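Local atomic coordinates of DUF1214 domain-containing protein (Burkholderia cenocepacia, PDB entry 6ANS), a protein that is of unknown function but belongs to the DUF1214 family and, in the crystal, holds a phosphate ion between tyrosines and arginines. Residues Ala265-Val270 with Ile276-Ser281; Arg331-Ala334 with Val338-Ile341. All coordinates share one frame; numbering follows the deposited sequence.

Interaction 1 (Ala265-Val270 with Ile276-Ser281); sequences ALCQSV and IYYYHS. With EDO (1,2-ethanediol), chain H; PO4 (phosphate ion), chain E.
A pocket holding a phosphate ion and a 1,2-ethanediol, both probably from the crystallisation liquor, is walled in part by Cys267, Tyr278 and His280 in the buried contact between helix 264-269 and strand 276-284. Cys267 sits between helix and strand: its CB lies 3.6 Å from Tyr278 CD2, approaching the ring obliquely, and its SG stands 4.6 Å from the centroid of the Tyr278 ring, a sulfur-aromatic contact. Cys267 SG meets the His280 ring in another way, at its edge, 3.8 Å from CD2. With SG anti to the carbonyl carbon (chi1 -68°), the cysteine reaches both rings at once. The Tyr278 ring is sandwiched, with Ile276 CG2 over the centre of one face and ethanediol O2 over the opposite face, offset toward the rim. The helix packs against the strand with their short axes at 103°; the strand is an outermost one of its antiparallel sheet within this chain, next to strand 360-368. Tyr278 OH gives a very short hydrogen bond of 2.5 Å to phosphate O4 and is also hydrogen-bonded to Asp273 N, while Tyr111, Arg194 and Arg366 also bind the ion. His280 NE2 donates to ethanediol O2 at 2.6 Å, with an N-H...O angle of 155°. Gln268, its chain bent at chi2, brings NE2 to the Tyr278 ring edge, 3.7 Å from CE2. That amide nitrogen hydrogen-bonds to Asp273 O and to a water, which donates to Ile276 O at 2.7 Å.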
# COMPACT_ATOMS: atom_id res chain seq x y z
N ALA A 265 4.91 -12.58 28.28
CA ALA A 265 3.53 -12.98 28.01
C ALA A 265 2.73 -11.84 27.41
O ALA A 265 1.88 -12.06 26.53
CB ALA A 265 2.86 -13.48 29.31
N LEU A 266 2.98 -10.61 27.85
CA LEU A 266 2.33 -9.46 27.26
C LEU A 266 2.75 -9.27 25.80
O LEU A 266 1.91 -9.01 24.93
CB LEU A 266 2.64 -8.20 28.07
CG LEU A 266 2.03 -6.90 27.52
CD1 LEU A 266 0.50 -6.95 27.56
CD2 LEU A 266 2.55 -5.72 28.33
N CYS A 267 4.04 -9.42 25.50
CA CYS A 267 4.49 -9.30 24.10
C CYS A 267 3.84 -10.35 23.22
O CYS A 267 3.45 -10.06 22.08
CB CYS A 267 6.00 -9.40 24.00
SG CYS A 267 6.85 -8.01 24.73
N GLN A 268 3.72 -11.58 23.73
CA GLN A 268 3.04 -12.63 22.97
C GLN A 268 1.57 -12.28 22.75
O GLN A 268 1.04 -12.51 21.66
CB GLN A 268 3.18 -13.98 23.70
CG GLN A 268 4.63 -14.52 23.80
CD GLN A 268 5.33 -14.54 22.42
OE1 GLN A 268 4.76 -15.01 21.43
NE2 GLN A 268 6.56 -14.02 22.35
N SER A 269 0.91 -11.72 23.78
CA SER A 269 -0.52 -11.46 23.69
C SER A 269 -0.87 -10.40 22.65
O SER A 269 -2.01 -10.39 22.17
CB SER A 269 -1.09 -11.06 25.07
OG SER A 269 -0.75 -9.73 25.42
N VAL A 270 0.08 -9.56 22.26
CA VAL A 270 -0.16 -8.57 21.22
C VAL A 270 0.39 -9.03 19.87
O VAL A 270 0.51 -8.23 18.94
CB VAL A 270 0.38 -7.18 21.60
CG1 VAL A 270 -0.22 -6.73 22.93
CG2 VAL A 270 1.90 -7.18 21.66
N ILE A 276 10.79 -15.46 20.26
CA ILE A 276 11.50 -14.21 20.46
C ILE A 276 11.38 -13.79 21.92
O ILE A 276 10.29 -13.82 22.50
CB ILE A 276 10.96 -13.11 19.53
CG1 ILE A 276 11.02 -13.60 18.08
CG2 ILE A 276 11.76 -11.84 19.73
CD1 ILE A 276 10.68 -12.51 17.08
N TYR A 277 12.50 -13.39 22.49
CA TYR A 277 12.56 -12.77 23.80
C TYR A 277 12.80 -11.28 23.59
O TYR A 277 13.78 -10.89 22.93
CB TYR A 277 13.68 -13.41 24.63
CG TYR A 277 13.66 -13.07 26.10
CD1 TYR A 277 14.33 -11.96 26.57
CD2 TYR A 277 13.01 -13.90 27.02
CE1 TYR A 277 14.35 -11.65 27.92
CE2 TYR A 277 13.02 -13.60 28.38
CZ TYR A 277 13.69 -12.47 28.82
OH TYR A 277 13.71 -12.15 30.15
N TYR A 278 11.89 -10.45 24.09
CA TYR A 278 11.85 -9.02 23.81
C TYR A 278 12.36 -8.19 24.98
O TYR A 278 12.15 -8.53 26.15
CB TYR A 278 10.43 -8.57 23.48
CG TYR A 278 9.78 -9.21 22.27
CD1 TYR A 278 9.81 -8.58 21.02
CD2 TYR A 278 9.09 -10.42 22.38
CE1 TYR A 278 9.20 -9.15 19.91
CE2 TYR A 278 8.47 -11.00 21.27
CZ TYR A 278 8.54 -10.35 20.03
OH TYR A 278 7.92 -10.89 18.92
N TYR A 279 13.02 -7.08 24.64
CA TYR A 279 13.28 -5.96 25.55
C TYR A 279 12.74 -4.70 24.90
O TYR A 279 13.05 -4.41 23.74
CB TYR A 279 14.78 -5.77 25.82
CG TYR A 279 15.53 -7.02 26.25
CD1 TYR A 279 16.03 -7.14 27.54
CD2 TYR A 279 15.76 -8.06 25.36
CE1 TYR A 279 16.72 -8.29 27.95
CE2 TYR A 279 16.45 -9.21 25.76
CZ TYR A 279 16.93 -9.31 27.05
OH TYR A 279 17.62 -10.43 27.43
N HIS A 280 11.92 -3.95 25.65
CA HIS A 280 11.36 -2.68 25.20
C HIS A 280 11.68 -1.60 26.21
O HIS A 280 11.53 -1.80 27.42
CB HIS A 280 9.83 -2.75 25.03
CG HIS A 280 9.35 -3.65 23.92
ND1 HIS A 280 9.53 -3.36 22.59
CD2 HIS A 280 8.65 -4.81 23.96
CE1 HIS A 280 8.99 -4.32 21.85
NE2 HIS A 280 8.45 -5.21 22.66
N SER A 281 12.04 -0.41 25.72
CA SER A 281 12.19 0.72 26.62
C SER A 281 12.02 2.01 25.85
O SER A 281 11.86 2.01 24.62
CB SER A 281 13.55 0.69 27.33
OG SER A 281 13.51 1.47 28.52
C1 EDO H . 5.34 -6.76 19.56
O1 EDO H . 6.12 -7.20 18.43
C2 EDO H . 5.76 -7.47 20.85
O2 EDO H . 6.98 -6.93 21.40
P PO4 E . 8.31 -8.79 16.09
O1 PO4 E . 9.63 -9.43 16.43
O2 PO4 E . 8.47 -7.32 16.27
O3 PO4 E . 7.87 -9.12 14.69
O4 PO4 E . 7.29 -9.36 17.06
O HOH W 1 8.46 -13.43 24.47

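Interaction 2 (Arg331-Ala334 with Val338-Ile341)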
# COMPACT_ATOMS: atom_id res chain seq x y z
N ARG A 331 29.50 -5.99 14.87
CA ARG A 331 30.84 -6.52 15.12
C ARG A 331 31.03 -6.75 16.61
O ARG A 331 30.73 -5.85 17.41
CB ARG A 331 31.93 -5.56 14.62
CG ARG A 331 31.82 -5.10 13.16
CD ARG A 331 32.11 -6.18 12.14
NE ARG A 331 33.42 -6.83 12.26
CZ ARG A 331 33.83 -7.79 11.44
NH1 ARG A 331 33.02 -8.20 10.47
NH2 ARG A 331 35.01 -8.37 11.59
N PRO A 332 31.49 -7.92 17.03
CA PRO A 332 31.72 -8.15 18.46
C PRO A 332 32.99 -7.45 18.93
O PRO A 332 33.87 -7.09 18.14
CB PRO A 332 31.88 -9.67 18.55
CG PRO A 332 32.50 -10.04 17.24
CD PRO A 332 31.86 -9.10 16.22
N ASN A 333 33.07 -7.26 20.24
CA ASN A 333 34.31 -6.84 20.87
C ASN A 333 35.28 -8.02 20.95
O ASN A 333 34.91 -9.17 20.69
CB ASN A 333 34.05 -6.27 22.26
CG ASN A 333 33.08 -5.10 22.25
OD1 ASN A 333 33.20 -4.16 21.45
ND2 ASN A 333 32.09 -5.15 23.12
N ALA A 334 36.52 -7.73 21.35
CA ALA A 334 37.55 -8.77 21.40
C ALA A 334 37.18 -9.89 22.37
O ALA A 334 37.39 -11.07 22.06
CB ALA A 334 38.89 -8.15 21.80
N VAL A 338 29.31 -7.55 22.86
CA VAL A 338 28.86 -6.64 21.81
C VAL A 338 28.46 -5.32 22.46
O VAL A 338 27.75 -5.30 23.47
CB VAL A 338 27.69 -7.23 21.00
CG1 VAL A 338 27.09 -6.17 20.11
CG2 VAL A 338 28.20 -8.38 20.12
N THR A 339 28.92 -4.23 21.86
CA THR A 339 28.56 -2.88 22.25
C THR A 339 27.83 -2.23 21.08
O THR A 339 28.21 -2.42 19.92
CB THR A 339 29.80 -2.07 22.64
OG1 THR A 339 30.47 -2.72 23.72
CG2 THR A 339 29.39 -0.68 23.10
N VAL A 340 26.75 -1.52 21.40
CA VAL A 340 25.95 -0.75 20.45
C VAL A 340 25.75 0.65 21.02
O VAL A 340 25.31 0.79 22.17
CB VAL A 340 24.59 -1.41 20.17
CG1 VAL A 340 23.79 -0.58 19.19
CG2 VAL A 340 24.76 -2.84 19.65
N ILE A 341 26.01 1.67 20.21
CA ILE A 341 25.97 3.06 20.66
C ILE A 341 24.84 3.79 19.95
O ILE A 341 24.79 3.81 18.72
CB ILE A 341 27.31 3.77 20.39
CG1 ILE A 341 28.49 2.97 20.95
CG2 ILE A 341 27.25 5.20 20.92
CD1 ILE A 341 28.73 3.16 22.42
O HOH W 2 30.93 -4.52 19.81
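Asn333 and Thr339 make the direct polar contact between the loop 331-334 and the strand 338-341. Asn333 ND2 donates to Thr339 OG1 at 3.0 Å, and the N-H...O angle of 159° makes the bond fairly straight. The hydroxyl oxygen also lies close to the amide plane, 13° out of it. The two side chains cross at about a right angle. On the loop, Asn333 CG is anti to the carbonyl carbon (chi1 -57°), which carries the amide across to the strand. Thr339 OG1 has a second partner in Asp294 OD1 on the neighbouring strand 289-295, and the hydroxyl is thus gripped from the loop and from the sheet.

A single water adds to the polar set. It accepts from Thr339 N at 2.9 Å; it can donate to Arg331 O (2.8 Å) and, weakly, to Asn333 OD1, having more acceptors in reach than protons. The amide of Asn333 turns its nitrogen to the threonine hydroxyl and its oxygen to the side of this water.

The strand belongs to a mixed beta sheet, where it lies between strand 289-295, antiparallel to it, and the parallel strand 351-354. The loop, which follows strand 324-326, comes alongside the start of strand 338-343, where Pro332 CA and Val338 CA are 4.7 Å apart. Asn351 ND2 spans the two segments, with hydrogen bonds to both Arg331 O and Thr339 O.

The apolar part is the contact of Pro332 with Val338. Pro332 CA lies 3.9 Å from Val338 CG2, and the proline ring carbon CB is 4.2 Å from the same methyl. Val338 also touches Val295, Asn351 and Val298.

In the fold
Interaction 1 is a buried contact, its centre about 11 Å from the centre of the chain, whereas interaction 2 lies at the surface, its centre about 26 Å from that of the chain; their nearest atoms are about 12 Å apart and do not touch. They involve different sheets: within this chain the strand of 276-281 is at the margin of an antiparallel sheet, that of 338-341 inside a mixed one. Interaction 1 joins helix to strand through a cysteine, aromatic rings and bound small molecules, with polar bonds to ligands and water. Interaction 2 joins loop to strand by one direct side-chain bond and a bridging water, a proline-valine contact beside them.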